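Local atomic coordinates of delta-aminolevulinic acid dehydratase (Toxoplasma gondii ME49, PDB entry 3OBK), a protein that catalyses the condensation of two molecules of 5-aminolevulinic acid into porphobilinogen, an early step of tetrapyrrole (heme) biosynthesis, and assembles as an octamer. Residues 211-223 / 236-249. Sequence-based numbering, arbitrary orientation.
Sequences SCKYASSFYGPFR and KKTYQMDPSNSREA. With PBG (3-[5-(aminomethyl)-4-(carboxymethyl)-1H-pyrrol-3-yl]propanoic acid), chain L.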
loop_
_atom_site.group_PDB
_atom_site.type_symbol
_atom_site.label_atom_id
_atom_site.label_comp_id
_atom_site.label_asym_id
_atom_site.label_seq_id
_atom_site.Cartn_x
_atom_site.Cartn_y
_atom_site.Cartn_z
ATOM N N SER A 211 16.725 18.736 5.510
ATOM C CA SER A 211 15.251 18.795 5.541
ATOM C C SER A 211 14.703 18.622 6.914
ATOM O O SER A 211 13.836 19.378 7.311
ATOM C CB SER A 211 14.608 17.696 4.710
ATOM O OG SER A 211 15.103 17.742 3.421
ATOM N N CYS A 212 15.184 17.596 7.605
ATOM C CA CYS A 212 14.682 17.238 8.915
ATOM C C CYS A 212 15.789 17.441 9.950
ATOM O O CYS A 212 16.497 16.521 10.314
ATOM C CB CYS A 212 14.184 15.789 8.891
ATOM S SG CYS A 212 13.209 15.408 7.400
ATOM N N LYS A 213 15.958 18.689 10.362
ATOM C CA LYS A 213 16.971 19.084 11.325
ATOM C C LYS A 213 16.239 19.509 12.583
ATOM O O LYS A 213 15.419 20.418 12.536
ATOM C CB LYS A 213 17.799 20.243 10.808
ATOM C CG LYS A 213 18.706 20.797 11.864
ATOM C CD LYS A 213 19.692 21.773 11.277
ATOM C CE LYS A 213 20.683 22.198 12.311
ATOM N NZ LYS A 213 21.704 23.020 11.716
ATOM N N TYR A 214 16.536 18.850 13.697
ATOM C CA TYR A 214 15.742 19.025 14.899
ATOM C C TYR A 214 16.343 20.050 15.867
ATOM O O TYR A 214 17.538 20.272 15.884
ATOM C CB TYR A 214 15.517 17.664 15.557
ATOM C CG TYR A 214 14.525 16.819 14.776
ATOM C CD1 TYR A 214 14.910 16.087 13.667
ATOM C CD2 TYR A 214 13.185 16.802 15.125
ATOM C CE1 TYR A 214 13.974 15.325 12.933
ATOM C CE2 TYR A 214 12.260 16.052 14.423
ATOM C CZ TYR A 214 12.659 15.322 13.324
ATOM O OH TYR A 214 11.720 14.598 12.650
ATOM N N ALA A 215 15.485 20.707 16.636
ATOM C CA ALA A 215 15.913 21.668 17.665
ATOM C C ALA A 215 16.571 20.928 18.795
ATOM O O ALA A 215 16.036 20.829 19.870
ATOM C CB ALA A 215 14.706 22.493 18.178
ATOM N N SER A 216 17.746 20.399 18.537
ATOM C CA SER A 216 18.385 19.442 19.435
ATOM C C SER A 216 19.287 20.078 20.493
ATOM O O SER A 216 19.746 21.243 20.378
ATOM C CB SER A 216 19.234 18.446 18.608
ATOM O OG SER A 216 19.758 17.396 19.416
ATOM N N SER A 217 19.554 19.268 21.518
ATOM C CA SER A 217 20.486 19.621 22.567
ATOM C C SER A 217 21.860 18.914 22.387
ATOM O O SER A 217 22.755 19.078 23.207
ATOM C CB SER A 217 19.860 19.304 23.927
ATOM O OG SER A 217 19.987 17.917 24.236
ATOM N N PHE A 218 22.023 18.154 21.312
ATOM C CA PHE A 218 23.285 17.494 21.017
ATOM C C PHE A 218 24.261 18.303 20.155
ATOM O O PHE A 218 25.275 17.742 19.719
ATOM C CB PHE A 218 23.037 16.163 20.293
ATOM C CG PHE A 218 22.449 15.116 21.162
ATOM C CD1 PHE A 218 23.253 14.391 22.015
ATOM C CD2 PHE A 218 21.090 14.851 21.127
ATOM C CE1 PHE A 218 22.713 13.417 22.823
ATOM C CE2 PHE A 218 20.551 13.911 21.924
ATOM C CZ PHE A 218 21.352 13.182 22.786
ATOM N N TYR A 219 23.960 19.573 19.886
ATOM C CA TYR A 219 24.828 20.432 19.077
ATOM C C TYR A 219 25.821 21.247 19.892
ATOM O O TYR A 219 26.526 22.112 19.357
ATOM C CB TYR A 219 24.001 21.452 18.280
ATOM C CG TYR A 219 22.929 20.913 17.372
ATOM C CD1 TYR A 219 23.165 19.858 16.545
ATOM C CD2 TYR A 219 21.700 21.526 17.311
ATOM C CE1 TYR A 219 22.200 19.385 15.702
ATOM C CE2 TYR A 219 20.720 21.083 16.460
ATOM C CZ TYR A 219 20.959 19.998 15.663
ATOM O OH TYR A 219 19.978 19.551 14.832
ATOM N N GLY A 220 25.881 21.005 21.186
ATOM C CA GLY A 220 26.642 21.886 22.067
ATOM C C GLY A 220 28.122 21.990 21.741
ATOM O O GLY A 220 28.659 23.096 21.672
ATOM N N PRO A 221 28.798 20.841 21.593
ATOM C CA PRO A 221 30.235 20.889 21.312
ATOM C C PRO A 221 30.564 21.543 19.975
ATOM O O PRO A 221 31.575 22.231 19.871
ATOM C CB PRO A 221 30.659 19.414 21.352
ATOM C CG PRO A 221 29.641 18.765 22.241
ATOM C CD PRO A 221 28.357 19.494 21.995
ATOM N N PHE A 222 29.708 21.368 18.972
ATOM C CA PHE A 222 29.874 22.133 17.742
ATOM C C PHE A 222 29.885 23.668 18.050
ATOM O O PHE A 222 30.755 24.406 17.565
ATOM C CB PHE A 222 28.777 21.758 16.740
ATOM C CG PHE A 222 28.780 22.585 15.462
ATOM C CD1 PHE A 222 28.155 23.831 15.422
ATOM C CD2 PHE A 222 29.355 22.078 14.296
ATOM C CE1 PHE A 222 28.128 24.563 14.257
ATOM C CE2 PHE A 222 29.334 22.784 13.112
ATOM C CZ PHE A 222 28.750 24.044 13.086
ATOM N N ARG A 223 28.928 24.127 18.858
ATOM C CA ARG A 223 28.840 25.533 19.191
ATOM C C ARG A 223 30.018 26.015 20.051
ATOM O O ARG A 223 30.343 27.195 20.042
ATOM C CB ARG A 223 27.502 25.829 19.869
ATOM C CG ARG A 223 26.307 25.669 18.923
ATOM C CD ARG A 223 24.998 25.740 19.658
ATOM N NE ARG A 223 23.839 25.450 18.809
ATOM C CZ ARG A 223 22.631 25.146 19.280
ATOM N NH1 ARG A 223 22.411 25.081 20.594
ATOM N NH2 ARG A 223 21.629 24.890 18.449
ATOM N N LYS A 236 16.456 27.863 19.331
ATOM C CA LYS A 236 16.191 27.805 17.901
ATOM C C LYS A 236 14.888 27.086 17.583
ATOM O O LYS A 236 14.681 26.596 16.491
ATOM C CB LYS A 236 17.374 27.161 17.161
ATOM C CG LYS A 236 18.730 27.772 17.476
ATOM C CD LYS A 236 19.782 27.307 16.492
ATOM C CE LYS A 236 21.116 28.064 16.591
ATOM N NZ LYS A 236 22.128 27.542 15.593
ATOM N N LYS A 237 13.981 27.069 18.525
ATOM C CA LYS A 237 12.788 26.261 18.376
ATOM C C LYS A 237 11.758 26.844 17.418
ATOM O O LYS A 237 10.873 26.129 16.978
ATOM C CB LYS A 237 12.161 26.001 19.736
ATOM C CG LYS A 237 13.040 25.186 20.632
ATOM C CD LYS A 237 12.397 24.987 21.989
ATOM C CE LYS A 237 13.372 24.308 22.964
ATOM N NZ LYS A 237 12.660 24.094 24.213
ATOM N N THR A 238 11.893 28.128 17.088
ATOM C CA THR A 238 11.058 28.765 16.080
ATOM C C THR A 238 11.486 28.418 14.635
ATOM O O THR A 238 10.896 28.936 13.681
ATOM C CB THR A 238 11.056 30.330 16.259
ATOM O OG1 THR A 238 12.407 30.822 16.278
ATOM C CG2 THR A 238 10.335 30.744 17.539
ATOM N N TYR A 239 12.514 27.577 14.467
ATOM C CA TYR A 239 12.932 27.138 13.149
ATOM C C TYR A 239 13.451 25.698 13.040
ATOM O O TYR A 239 13.055 24.992 12.112
ATOM C CB TYR A 239 13.929 28.116 12.491
ATOM C CG TYR A 239 15.204 28.527 13.203
ATOM C CD1 TYR A 239 15.223 29.614 14.066
ATOM C CD2 TYR A 239 16.411 27.922 12.915
ATOM C CE1 TYR A 239 16.398 30.046 14.683
ATOM C CE2 TYR A 239 17.610 28.361 13.525
ATOM C CZ TYR A 239 17.586 29.433 14.408
ATOM O OH TYR A 239 18.750 29.891 15.009
ATOM N N GLN A 240 14.336 25.264 13.934
ATOM C CA GLN A 240 14.619 23.837 14.024
ATOM C C GLN A 240 13.363 23.114 14.543
ATOM O O GLN A 240 12.510 23.705 15.195
ATOM C CB GLN A 240 15.842 23.575 14.869
ATOM C CG GLN A 240 17.137 24.158 14.230
ATOM C CD GLN A 240 18.370 24.069 15.135
ATOM O OE1 GLN A 240 18.301 23.639 16.290
ATOM N NE2 GLN A 240 19.510 24.507 14.606
ATOM N N MET A 241 13.250 21.841 14.213
ATOM C CA MET A 241 12.044 21.047 14.477
ATOM C C MET A 241 11.939 20.495 15.895
ATOM O O MET A 241 12.930 20.175 16.548
ATOM C CB MET A 241 11.996 19.863 13.501
ATOM C CG MET A 241 11.700 20.281 12.069
ATOM S SD MET A 241 11.699 18.945 10.861
ATOM C CE MET A 241 10.747 17.747 11.786
ATOM N N ASP A 242 10.717 20.363 16.350
ATOM C CA ASP A 242 10.420 19.714 17.613
ATOM C C ASP A 242 10.771 18.242 17.500
ATOM O O ASP A 242 10.253 17.553 16.631
ATOM C CB ASP A 242 8.913 19.840 17.875
ATOM C CG ASP A 242 8.512 19.467 19.310
ATOM O OD1 ASP A 242 9.331 18.848 20.020
ATOM O OD2 ASP A 242 7.364 19.816 19.712
ATOM N N PRO A 243 11.636 17.742 18.376
ATOM C CA PRO A 243 11.901 16.318 18.428
ATOM C C PRO A 243 10.673 15.434 18.679
ATOM O O PRO A 243 10.767 14.248 18.514
ATOM C CB PRO A 243 12.851 16.180 19.608
ATOM C CG PRO A 243 13.435 17.493 19.832
ATOM C CD PRO A 243 12.414 18.481 19.382
ATOM N N SER A 244 9.545 15.995 19.087
ATOM C CA SER A 244 8.372 15.204 19.336
ATOM C C SER A 244 7.660 14.734 18.069
ATOM O O SER A 244 6.713 13.944 18.150
ATOM C CB SER A 244 7.372 16.016 20.140
ATOM O OG SER A 244 7.945 16.652 21.249
ATOM N N ASN A 245 8.108 15.209 16.902
ATOM C CA ASN A 245 7.332 15.084 15.669
ATOM C C ASN A 245 8.007 14.265 14.578
ATOM O O ASN A 245 9.181 14.462 14.297
ATOM C CB ASN A 245 7.036 16.489 15.158
ATOM C CG ASN A 245 6.190 17.290 16.141
ATOM O OD1 ASN A 245 5.661 16.735 17.109
ATOM N ND2 ASN A 245 6.055 18.593 15.897
ATOM N N SER A 246 7.241 13.370 13.944
ATOM C CA SER A 246 7.739 12.608 12.766
ATOM C C SER A 246 7.007 12.990 11.504
ATOM O O SER A 246 7.640 13.211 10.479
ATOM C CB SER A 246 7.644 11.080 12.968
ATOM O OG SER A 246 6.347 10.696 13.424
ATOM N N ARG A 247 5.684 13.063 11.563
ATOM C CA ARG A 247 4.898 13.451 10.377
ATOM C C ARG A 247 5.414 14.751 9.724
ATOM O O ARG A 247 5.511 14.876 8.486
ATOM C CB ARG A 247 3.419 13.545 10.757
ATOM C CG ARG A 247 2.505 14.176 9.731
ATOM C CD ARG A 247 1.139 14.585 10.376
ATOM N NE ARG A 247 1.351 15.512 11.504
ATOM C CZ ARG A 247 0.432 15.859 12.404
ATOM N NH1 ARG A 247 0.759 16.702 13.395
ATOM N NH2 ARG A 247 -0.806 15.368 12.317
ATOM N N GLU A 248 5.770 15.718 10.559
ATOM C CA GLU A 248 6.354 16.958 10.072
ATOM C C GLU A 248 7.590 16.704 9.193
ATOM O O GLU A 248 7.833 17.438 8.245
ATOM C CB GLU A 248 6.712 17.863 11.261
ATOM C CG GLU A 248 7.039 19.271 10.911
ATOM C CD GLU A 248 7.435 20.114 12.137
ATOM O OE1 GLU A 248 7.516 19.582 13.287
ATOM O OE2 GLU A 248 7.669 21.334 11.924
ATOM N N ALA A 249 8.364 15.668 9.490
ATOM C CA ALA A 249 9.571 15.371 8.686
ATOM C C ALA A 249 9.220 15.143 7.217
ATOM O O ALA A 249 9.951 15.541 6.353
ATOM C CB ALA A 249 10.336 14.186 9.238
HETATM C CHA PBG L . 24.684 25.637 11.931
HETATM C C1A PBG L . 25.139 24.243 12.217
HETATM C C2A PBG L . 25.043 23.576 13.435
HETATM C C3A PBG L . 25.584 22.321 13.224
HETATM C C4A PBG L . 25.906 22.232 11.882
HETATM N NA PBG L . 25.656 23.413 11.300
HETATM C C5A PBG L . 24.625 24.121 14.779
HETATM C C6A PBG L . 23.210 24.472 14.944
HETATM O O1A PBG L . 22.542 24.644 13.890
HETATM O O2A PBG L . 22.742 24.671 16.088
HETATM C C7A PBG L . 25.771 21.284 14.262
HETATM C C8A PBG L . 26.634 20.130 13.910
HETATM C C9A PBG L . 27.086 19.247 14.997
HETATM O O3A PBG L . 28.094 18.576 14.797
HETATM O O4A PBG L . 26.694 19.346 16.171
HETATM N N1 PBG L . 23.606 25.819 11.014
HETATM O O HOH W 1 19.164 25.342 11.847
HETATM O O HOH W 2 19.008 23.388 18.967
#
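At the rim of the TIM barrel, the loop after strand 206-213 meets the loop leading into helix 247-258, and together they form part of the porphobilinogen pocket. A single bridge joins Tyr214 to Met241. Met241 N donates to Lys213 O at 3.1 Å, and Ala215 N donates to Met241 O. Ala215 lies at the centre of an inverse gamma turn, and its CA packs on Gln240 CB.

On the pocket side, three basic residues gather round one carboxylate of the product. Arg223 NH2 reaches PBG O2A at 2.6 Å, with the oxygen at the edge of the guanidinium, in its plane; Arg223 NE adds a weak bond. Lys236 NZ comes from the opposite direction and bonds weakly to the same oxygen. It also forms a salt bridge with Asp146. Lys213, extended throughout with CG anti to the backbone N, brings NZ to PBG O1A at 2.8 Å. The Phe222 ring lies with one face over the pyrrole. Gln240 stands between bridge and pocket. Its OE1 takes a hydrogen bond from a water that also donates to Ser216 O and accepts from Arg223 NH2. Gln240 OE1 also meets the edge of the Tyr219 ring, at CE2. Tyr219 OH in turn donates to Tyr214 O at 2.8 Å, tying the pocket wall to the bridged backbone.

Away from the product, chi1 (-71°) and chi2 (177°) of Met241 lay its sulfur over one face of the Tyr214 ring, a Met-aromatic contact with SD 4.7 Å from the centroid. The bend at chi3 (45°) then brings Met241 CE to Tyr214 CZ and OH, both at 3.4 Å. Cys212 SG packs on Ala249 CB at 3.6 Å, at the start of helix 247-258. Tyr214 OH donates to Asn245 O at 3.0 Å, in the carbonyl plane.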